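Local coordinates for protein putative protease (Parabacteroides distasonis ATCC 8503, PDB 3KD4) that is of unconfirmed function but may act as an exported protease, with a C-terminal region built around a mixed beta sheet, at residues V393-I397 with E425-V431; R470-L474 with L490-W494. All blocks are in the same frame, centred on the assembly; numbering follows the deposited sequence.

Interaction 1 of 2, residues V393-I397 with E425-V431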
ATOM      1  N   VAL A 393      33.320  11.003  11.792  1.00 28.54           N
ATOM      2  CA  VAL A 393      32.153  10.226  11.392  1.00 28.33           C
ATOM      3  C   VAL A 393      31.813  10.616   9.955  1.00 27.97           C
ATOM      4  O   VAL A 393      31.467  11.750   9.697  1.00 28.58           O
ATOM      5  CB  VAL A 393      30.967  10.442  12.343  1.00 28.55           C
ATOM      6  CG1 VAL A 393      29.775   9.538  11.962  1.00 28.52           C
ATOM      7  CG2 VAL A 393      31.397  10.138  13.777  1.00 27.08           C
ATOM      8  N   LEU A 394      31.981   9.694   9.009  1.00 27.06           N
ATOM      9  CA  LEU A 394      31.624   9.976   7.624  1.00 26.24           C
ATOM     10  C   LEU A 394      30.084  10.089   7.571  1.00 26.36           C
ATOM     11  O   LEU A 394      29.384   9.220   8.086  1.00 26.99           O
ATOM     12  CB  LEU A 394      32.123   8.867   6.702  1.00 25.29           C
ATOM     13  CG  LEU A 394      33.627   8.626   6.681  1.00 25.51           C
ATOM     14  CD1 LEU A 394      33.971   7.280   5.996  1.00 20.52           C
ATOM     15  CD2 LEU A 394      34.350   9.824   6.042  1.00 23.61           C
ATOM     16  N   PRO A 395      29.547  11.169   6.984  1.00 26.08           N
ATOM     17  CA  PRO A 395      28.084  11.320   7.086  1.00 25.66           C
ATOM     18  C   PRO A 395      27.292  10.266   6.312  1.00 25.31           C
ATOM     19  O   PRO A 395      27.685   9.875   5.226  1.00 25.26           O
ATOM     20  CB  PRO A 395      27.833  12.709   6.504  1.00 25.86           C
ATOM     21  CG  PRO A 395      29.010  12.988   5.642  1.00 26.34           C
ATOM     22  CD  PRO A 395      30.180  12.286   6.253  1.00 25.99           C
ATOM     23  N   ALA A 396      26.186   9.805   6.877  1.00 25.34           N
ATOM     24  CA  ALA A 396      25.286   8.897   6.168  1.00 25.34           C
ATOM     25  C   ALA A 396      24.584   9.652   5.063  1.00 25.45           C
ATOM     26  O   ALA A 396      24.343  10.849   5.193  1.00 25.52           O
ATOM     27  CB  ALA A 396      24.266   8.328   7.125  1.00 24.67           C
ATOM     28  N   ILE A 397      24.266   8.970   3.974  1.00 25.71           N
ATOM     29  CA  ILE A 397      23.415   9.562   2.945  1.00 26.23           C
ATOM     30  C   ILE A 397      21.960   9.269   3.312  1.00 26.98           C
ATOM     31  O   ILE A 397      21.714   8.472   4.210  1.00 26.15           O
ATOM     32  CB  ILE A 397      23.736   9.017   1.549  1.00 26.10           C
ATOM     33  CG1 ILE A 397      23.314   7.546   1.410  1.00 25.03           C
ATOM     34  CG2 ILE A 397      25.213   9.195   1.247  1.00 26.84           C
ATOM     35  CD1 ILE A 397      23.312   7.058  -0.012  1.00 24.32           C
ATOM     36  N   GLU A 425      24.071   0.191  -3.880  1.00 21.82           N
ATOM     37  CA  GLU A 425      24.530   1.536  -3.526  1.00 22.47           C
ATOM     38  C   GLU A 425      26.044   1.625  -3.458  1.00 22.33           C
ATOM     39  O   GLU A 425      26.709   0.698  -2.994  1.00 21.03           O
ATOM     40  CB  GLU A 425      23.954   1.992  -2.191  1.00 22.67           C
ATOM     41  CG  GLU A 425      22.540   1.604  -1.961  1.00 22.33           C
ATOM     42  CD  GLU A 425      21.891   2.329  -0.813  1.00 25.52           C
ATOM     43  OE1 GLU A 425      22.543   3.175  -0.147  1.00 26.46           O
ATOM     44  OE2 GLU A 425      20.694   2.039  -0.583  1.00 27.61           O
ATOM     45  N   GLU A 426      26.572   2.750  -3.924  1.00 22.62           N
ATOM     46  CA  GLU A 426      27.976   3.066  -3.759  1.00 23.88           C
ATOM     47  C   GLU A 426      28.107   4.488  -3.255  1.00 24.06           C
ATOM     48  O   GLU A 426      27.552   5.415  -3.866  1.00 23.88           O
ATOM     49  CB  GLU A 426      28.719   2.916  -5.063  1.00 24.26           C
ATOM     50  CG  GLU A 426      30.160   3.377  -4.963  1.00 28.89           C
ATOM     51  CD  GLU A 426      30.846   3.386  -6.306  1.00 35.28           C
ATOM     52  OE1 GLU A 426      30.395   4.144  -7.200  1.00 39.90           O
ATOM     53  OE2 GLU A 426      31.811   2.619  -6.471  1.00 38.92           O
ATOM     54  N   VAL A 427      28.826   4.663  -2.141  1.00 23.09           N
ATOM     55  CA  VAL A 427      29.063   5.989  -1.597  1.00 23.17           C
ATOM     56  C   VAL A 427      30.578   6.186  -1.483  1.00 23.26           C
ATOM     57  O   VAL A 427      31.263   5.378  -0.840  1.00 22.48           O
ATOM     58  CB  VAL A 427      28.399   6.196  -0.213  1.00 22.87           C
ATOM     59  CG1 VAL A 427      28.619   7.655   0.274  1.00 22.87           C
ATOM     60  CG2 VAL A 427      26.902   5.855  -0.285  1.00 22.67           C
ATOM     61  N   THR A 428      31.081   7.249  -2.111  1.00 23.36           N
ATOM     62  CA  THR A 428      32.503   7.564  -2.116  1.00 23.96           C
ATOM     63  C   THR A 428      32.775   8.810  -1.299  1.00 24.07           C
ATOM     64  O   THR A 428      32.261   9.879  -1.611  1.00 24.39           O
ATOM     65  CB  THR A 428      32.996   7.778  -3.526  1.00 23.36           C
ATOM     66  OG1 THR A 428      32.827   6.561  -4.249  1.00 24.45           O
ATOM     67  CG2 THR A 428      34.494   8.182  -3.545  1.00 24.72           C
ATOM     68  N   TYR A 429      33.589   8.675  -0.250  1.00 23.91           N
ATOM     69  CA  TYR A 429      33.926   9.812   0.599  1.00 23.29           C
ATOM     70  C   TYR A 429      35.344  10.251   0.252  1.00 23.94           C
ATOM     71  O   TYR A 429      36.227   9.420   0.123  1.00 24.26           O
ATOM     72  CB  TYR A 429      33.872   9.448   2.081  1.00 23.41           C
ATOM     73  CG  TYR A 429      32.527   9.018   2.589  1.00 21.61           C
ATOM     74  CD1 TYR A 429      32.132   7.684   2.537  1.00 22.82           C
ATOM     75  CD2 TYR A 429      31.646   9.937   3.108  1.00 21.62           C
ATOM     76  CE1 TYR A 429      30.881   7.291   2.991  1.00 21.77           C
ATOM     77  CE2 TYR A 429      30.395   9.560   3.567  1.00 21.99           C
ATOM     78  CZ  TYR A 429      30.018   8.232   3.512  1.00 22.17           C
ATOM     79  OH  TYR A 429      28.774   7.868   3.970  1.00 24.76           O
ATOM     80  N   THR A 430      35.558  11.548   0.063  1.00 24.11           N
ATOM     81  CA  THR A 430      36.912  12.045  -0.081  1.00 24.69           C
ATOM     82  C   THR A 430      37.202  12.845   1.184  1.00 25.11           C
ATOM     83  O   THR A 430      36.530  13.846   1.484  1.00 24.97           O
ATOM     84  CB  THR A 430      37.124  12.879  -1.353  1.00 24.80           C
ATOM     85  OG1 THR A 430      36.848  12.064  -2.499  1.00 24.70           O
ATOM     86  CG2 THR A 430      38.576  13.365  -1.438  1.00 22.99           C
ATOM     87  N   VAL A 431      38.151  12.336   1.953  1.00 24.90           N
ATOM     88  CA  VAL A 431      38.443  12.876   3.251  1.00 25.67           C
ATOM     89  C   VAL A 431      39.789  13.599   3.191  1.00 26.03           C
ATOM     90  O   VAL A 431      40.793  13.003   2.796  1.00 25.76           O
ATOM     91  CB  VAL A 431      38.500  11.758   4.313  1.00 25.38           C
ATOM     92  CG1 VAL A 431      38.832  12.362   5.657  1.00 26.20           C
ATOM     93  CG2 VAL A 431      37.176  10.997   4.354  1.00 24.95           C
TER
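Leu394 and Tyr429 form the apolar centre of a contact in which the loop after strand 389-393 lies over one face of a mixed five-stranded beta sheet in the DUF3858 region. Strand 423-433 points Glu425, Val427, Tyr429 and Val431 at this loop, which runs roughly against it. The CB of Leu394 sits over one face of the Tyr429 ring as a CH-pi contact, 3.8 Å from the ring centroid and 16° off its normal, displaced toward the rim. Beyond it the Leu394 branches fork: CD1 reaches back over the CG and CD1 side of the ring, while CD2 presses on Val431. The Leu394 CD2 to Val431 CG2 distance of 3.5 Å is tighter than usual for two methyl groups. Pro395 brings its CD to CE2 of Tyr429, 3.8 Å away, the two side chains passing in opposite directions.

Farther along, Ile397 spreads over Val427 with two carbons. Its chi1 of 70° sets CG1 between the backbone N and the carbonyl carbon, and the extended chain then carries CD1 to within 3.8 Å of Val427 CG2. CG2 of Ile397 rests against both methyls of the same valine. CD1 also approaches OE1 of Glu425, whose other oxygen, OE2, is hydrogen-bonded to the backbone N of Ile401, so this buried carboxylate is tied to the loop a few residues on. NH1 of Arg500 hydrogen-bonds to the O of Leu394, and Arg500 also touches Tyr429.

At the polar edge the Tyr429 hydroxyl meets a loop carbonyl that lies near the ring plane. Tyr429 OH donates to Pro395 O over a short 2.6 Å, reaching the oxygen from 34° out of the carbonyl plane.

Interaction 2 of 2, residues R470-L474 with L490-W494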
ATOM      1  N   ARG A 470      32.127   2.861   0.225  1.00 21.22           N
ATOM      2  CA  ARG A 470      31.204   1.883   0.805  1.00 21.88           C
ATOM      3  C   ARG A 470      30.232   1.418  -0.264  1.00 22.06           C
ATOM      4  O   ARG A 470      29.669   2.252  -0.963  1.00 22.39           O
ATOM      5  CB  ARG A 470      30.423   2.504   1.966  1.00 21.55           C
ATOM      6  CG  ARG A 470      31.298   3.159   3.048  1.00 23.50           C
ATOM      7  CD  ARG A 470      30.437   3.583   4.201  1.00 24.58           C
ATOM      8  NE  ARG A 470      30.036   2.397   4.947  1.00 26.20           N
ATOM      9  CZ  ARG A 470      28.850   2.203   5.505  1.00 24.26           C
ATOM     10  NH1 ARG A 470      27.883   3.094   5.388  1.00 24.63           N
ATOM     11  NH2 ARG A 470      28.639   1.087   6.176  1.00 25.78           N
ATOM     12  N   THR A 471      30.050   0.100  -0.383  1.00 21.84           N
ATOM     13  CA  THR A 471      29.068  -0.502  -1.274  1.00 21.68           C
ATOM     14  C   THR A 471      28.144  -1.490  -0.546  1.00 22.15           C
ATOM     15  O   THR A 471      28.550  -2.155   0.443  1.00 21.13           O
ATOM     16  CB  THR A 471      29.745  -1.256  -2.448  1.00 22.35           C
ATOM     17  OG1 THR A 471      30.298  -2.488  -1.968  1.00 22.83           O
ATOM     18  CG2 THR A 471      30.871  -0.410  -3.058  1.00 21.50           C
ATOM     19  N   ILE A 472      26.885  -1.555  -1.004  1.00 22.05           N
ATOM     20  CA  ILE A 472      25.953  -2.605  -0.589  1.00 21.58           C
ATOM     21  C   ILE A 472      25.147  -3.074  -1.780  1.00 22.22           C
ATOM     22  O   ILE A 472      24.756  -2.250  -2.595  1.00 22.68           O
ATOM     23  CB  ILE A 472      25.035  -2.163   0.565  1.00 22.07           C
ATOM     24  CG1 ILE A 472      24.066  -3.312   0.954  1.00 21.73           C
ATOM     25  CG2 ILE A 472      24.290  -0.815   0.268  1.00 21.53           C
ATOM     26  CD1 ILE A 472      23.321  -3.071   2.261  1.00 19.93           C
ATOM     27  N   GLU A 473      24.935  -4.387  -1.905  1.00 21.93           N
ATOM     28  CA  GLU A 473      23.964  -4.899  -2.854  1.00 23.35           C
ATOM     29  C   GLU A 473      23.074  -5.889  -2.129  1.00 22.02           C
ATOM     30  O   GLU A 473      23.560  -6.705  -1.333  1.00 22.28           O
ATOM     31  CB  GLU A 473      24.625  -5.554  -4.059  1.00 24.53           C
ATOM     32  CG  GLU A 473      25.491  -6.734  -3.695  1.00 30.27           C
ATOM     33  CD  GLU A 473      26.156  -7.393  -4.904  1.00 38.39           C
ATOM     34  OE1 GLU A 473      26.608  -6.665  -5.828  1.00 42.66           O
ATOM     35  OE2 GLU A 473      26.237  -8.646  -4.904  1.00 42.94           O
ATOM     36  N   LEU A 474      21.769  -5.769  -2.350  1.00 20.51           N
ATOM     37  CA  LEU A 474      20.829  -6.708  -1.831  1.00 20.24           C
ATOM     38  C   LEU A 474      20.072  -7.266  -3.041  1.00 20.25           C
ATOM     39  O   LEU A 474      19.464  -6.513  -3.819  1.00 19.57           O
ATOM     40  CB  LEU A 474      19.913  -6.048  -0.790  1.00 19.15           C
ATOM     41  CG  LEU A 474      20.530  -5.499   0.494  1.00 20.74           C
ATOM     42  CD1 LEU A 474      19.441  -4.822   1.384  1.00 16.34           C
ATOM     43  CD2 LEU A 474      21.270  -6.579   1.310  1.00 20.77           C
ATOM     44  N   LEU A 490      23.884  -8.013   6.811  1.00 22.25           N
ATOM     45  CA  LEU A 490      24.249  -7.095   5.739  1.00 21.34           C
ATOM     46  C   LEU A 490      23.752  -5.703   6.024  1.00 22.04           C
ATOM     47  O   LEU A 490      24.513  -4.707   5.934  1.00 21.28           O
ATOM     48  CB  LEU A 490      23.704  -7.575   4.373  1.00 21.14           C
ATOM     49  CG  LEU A 490      24.200  -8.924   3.842  1.00 20.35           C
ATOM     50  CD1 LEU A 490      23.494  -9.335   2.504  1.00 16.52           C
ATOM     51  CD2 LEU A 490      25.734  -8.918   3.647  1.00 19.85           C
ATOM     52  N   ILE A 491      22.459  -5.616   6.368  1.00 22.26           N
ATOM     53  CA  ILE A 491      21.814  -4.316   6.551  1.00 22.58           C
ATOM     54  C   ILE A 491      22.476  -3.613   7.727  1.00 23.04           C
ATOM     55  O   ILE A 491      22.783  -2.420   7.681  1.00 22.94           O
ATOM     56  CB  ILE A 491      20.260  -4.431   6.758  1.00 21.97           C
ATOM     57  CG1 ILE A 491      19.615  -4.926   5.464  1.00 22.66           C
ATOM     58  CG2 ILE A 491      19.685  -3.084   7.193  1.00 21.61           C
ATOM     59  CD1 ILE A 491      18.214  -5.612   5.663  1.00 22.39           C
ATOM     60  N   HIS A 492      22.715  -4.373   8.771  1.00 23.51           N
ATOM     61  CA  HIS A 492      23.392  -3.834   9.937  1.00 24.90           C
ATOM     62  C   HIS A 492      24.843  -3.369   9.622  1.00 24.24           C
ATOM     63  O   HIS A 492      25.296  -2.348  10.120  1.00 23.91           O
ATOM     64  CB  HIS A 492      23.358  -4.890  11.041  1.00 25.15           C
ATOM     65  CG  HIS A 492      24.155  -4.533  12.249  1.00 29.91           C
ATOM     66  ND1 HIS A 492      23.760  -3.545  13.129  1.00 36.33           N
ATOM     67  CD2 HIS A 492      25.298  -5.056  12.751  1.00 33.09           C
ATOM     68  CE1 HIS A 492      24.653  -3.446  14.098  1.00 35.75           C
ATOM     69  NE2 HIS A 492      25.589  -4.361  13.901  1.00 35.89           N
ATOM     70  N   GLU A 493      25.558  -4.115   8.786  1.00 24.39           N
ATOM     71  CA  GLU A 493      26.921  -3.699   8.411  1.00 24.48           C
ATOM     72  C   GLU A 493      26.867  -2.340   7.737  1.00 23.66           C
ATOM     73  O   GLU A 493      27.724  -1.477   7.985  1.00 24.40           O
ATOM     74  CB  GLU A 493      27.609  -4.726   7.512  1.00 24.70           C
ATOM     75  CG  GLU A 493      29.102  -4.392   7.251  1.00 27.46           C
ATOM     76  CD  GLU A 493      30.061  -5.418   7.835  1.00 29.45           C
ATOM     77  OE1 GLU A 493      29.733  -6.055   8.841  1.00 30.72           O
ATOM     78  OE2 GLU A 493      31.147  -5.585   7.252  1.00 33.39           O
ATOM     79  N   TRP A 494      25.828  -2.121   6.935  1.00 22.79           N
ATOM     80  CA  TRP A 494      25.643  -0.842   6.267  1.00 22.13           C
ATOM     81  C   TRP A 494      25.300   0.301   7.225  1.00 21.38           C
ATOM     82  O   TRP A 494      25.887   1.378   7.123  1.00 21.68           O
ATOM     83  CB  TRP A 494      24.573  -0.930   5.167  1.00 21.78           C
ATOM     84  CG  TRP A 494      24.472   0.327   4.408  1.00 20.43           C
ATOM     85  CD1 TRP A 494      23.542   1.289   4.555  1.00 20.48           C
ATOM     86  CD2 TRP A 494      25.366   0.780   3.389  1.00 19.33           C
ATOM     87  NE1 TRP A 494      23.799   2.346   3.701  1.00 22.95           N
ATOM     88  CE2 TRP A 494      24.906   2.041   2.954  1.00 21.00           C
ATOM     89  CE3 TRP A 494      26.503   0.241   2.795  1.00 19.49           C
ATOM     90  CZ2 TRP A 494      25.547   2.770   1.944  1.00 19.45           C
ATOM     91  CZ3 TRP A 494      27.146   0.959   1.775  1.00 17.95           C
ATOM     92  CH2 TRP A 494      26.659   2.205   1.357  1.00 19.34           C
TER
HETATM   93  O   HOH W   1      30.372  -0.900   6.535  1.00 43.20           O
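Arg470 and Ile472 of strand 465-474 clasp Trp494 of helix 481-495 where this helix packs on a face of the five-stranded sheet. The strand and helix segments run nearly antiparallel, at 157°, with their axes 9.5 Å apart at closest approach. Trp494 extends its indole toward the strand, CG lying anti to the backbone N (chi1 -175°), and its six-membered ring slots between the two side chains with its edge on the strand backbone near Arg470 C and Thr471 N. On one face Ile472 makes a CH-pi contact, its CG2 3.6 Å from the centroid of the six-membered ring. On the other, the guanidinium of Arg470 lies almost flat, the planes 17° apart, and its CZ stands 4.3 Å from the same centroid in a cation-pi stack.

A bend at the third torsion of Arg470 folds the guanidinium back over the indole, where its two end nitrogens grip a single oxygen. NH2 donates to Trp494 O at 2.9 Å and NH1 to that same Trp494 O at 3.2 Å; the oxygen lies in the guanidinium plane, and the paired bonds together with the stack hold the rotation of the group. Trp494 O belongs to the last turn of the helix, so the arginine charge probably gains from the negative end of the helix dipole. A water accepts a hydrogen bond from Arg470 NH2 at 2.7 Å and donates one to Glu493 O, which is also held by Asn499. Indole NE1 bonds to Asp402.

Toward the other end of the strand the contact is aliphatic: Leu474 CD2 meets Leu490 CD1 at 3.7 Å, and its other methyl lies near Ile491. An amphipathic helix laid along the strands in this way is typical of a two-layer alpha+beta arrangement, one helix packed on a sheet.

How the interactions relate
Along the chain the two contacts follow in series. Interaction 1 comes first: from 393-397 the chain makes a mostly irregular excursion and returns as strand 423-433, closing a loop with 27 residues between. Interaction 2 opens afterwards, on strand 465-474, and closes when the chain comes back as helix 481-495. They do not cross, yet meet in space, with centres about 13 Å apart, because their strands are antiparallel neighbours in one sheet. Probable backbone hydrogen bonds join Val427 to Arg470 and Glu425 to Ile472, and Glu425 also packs on Trp494. Loop and helix are thereby both tied to the sheet.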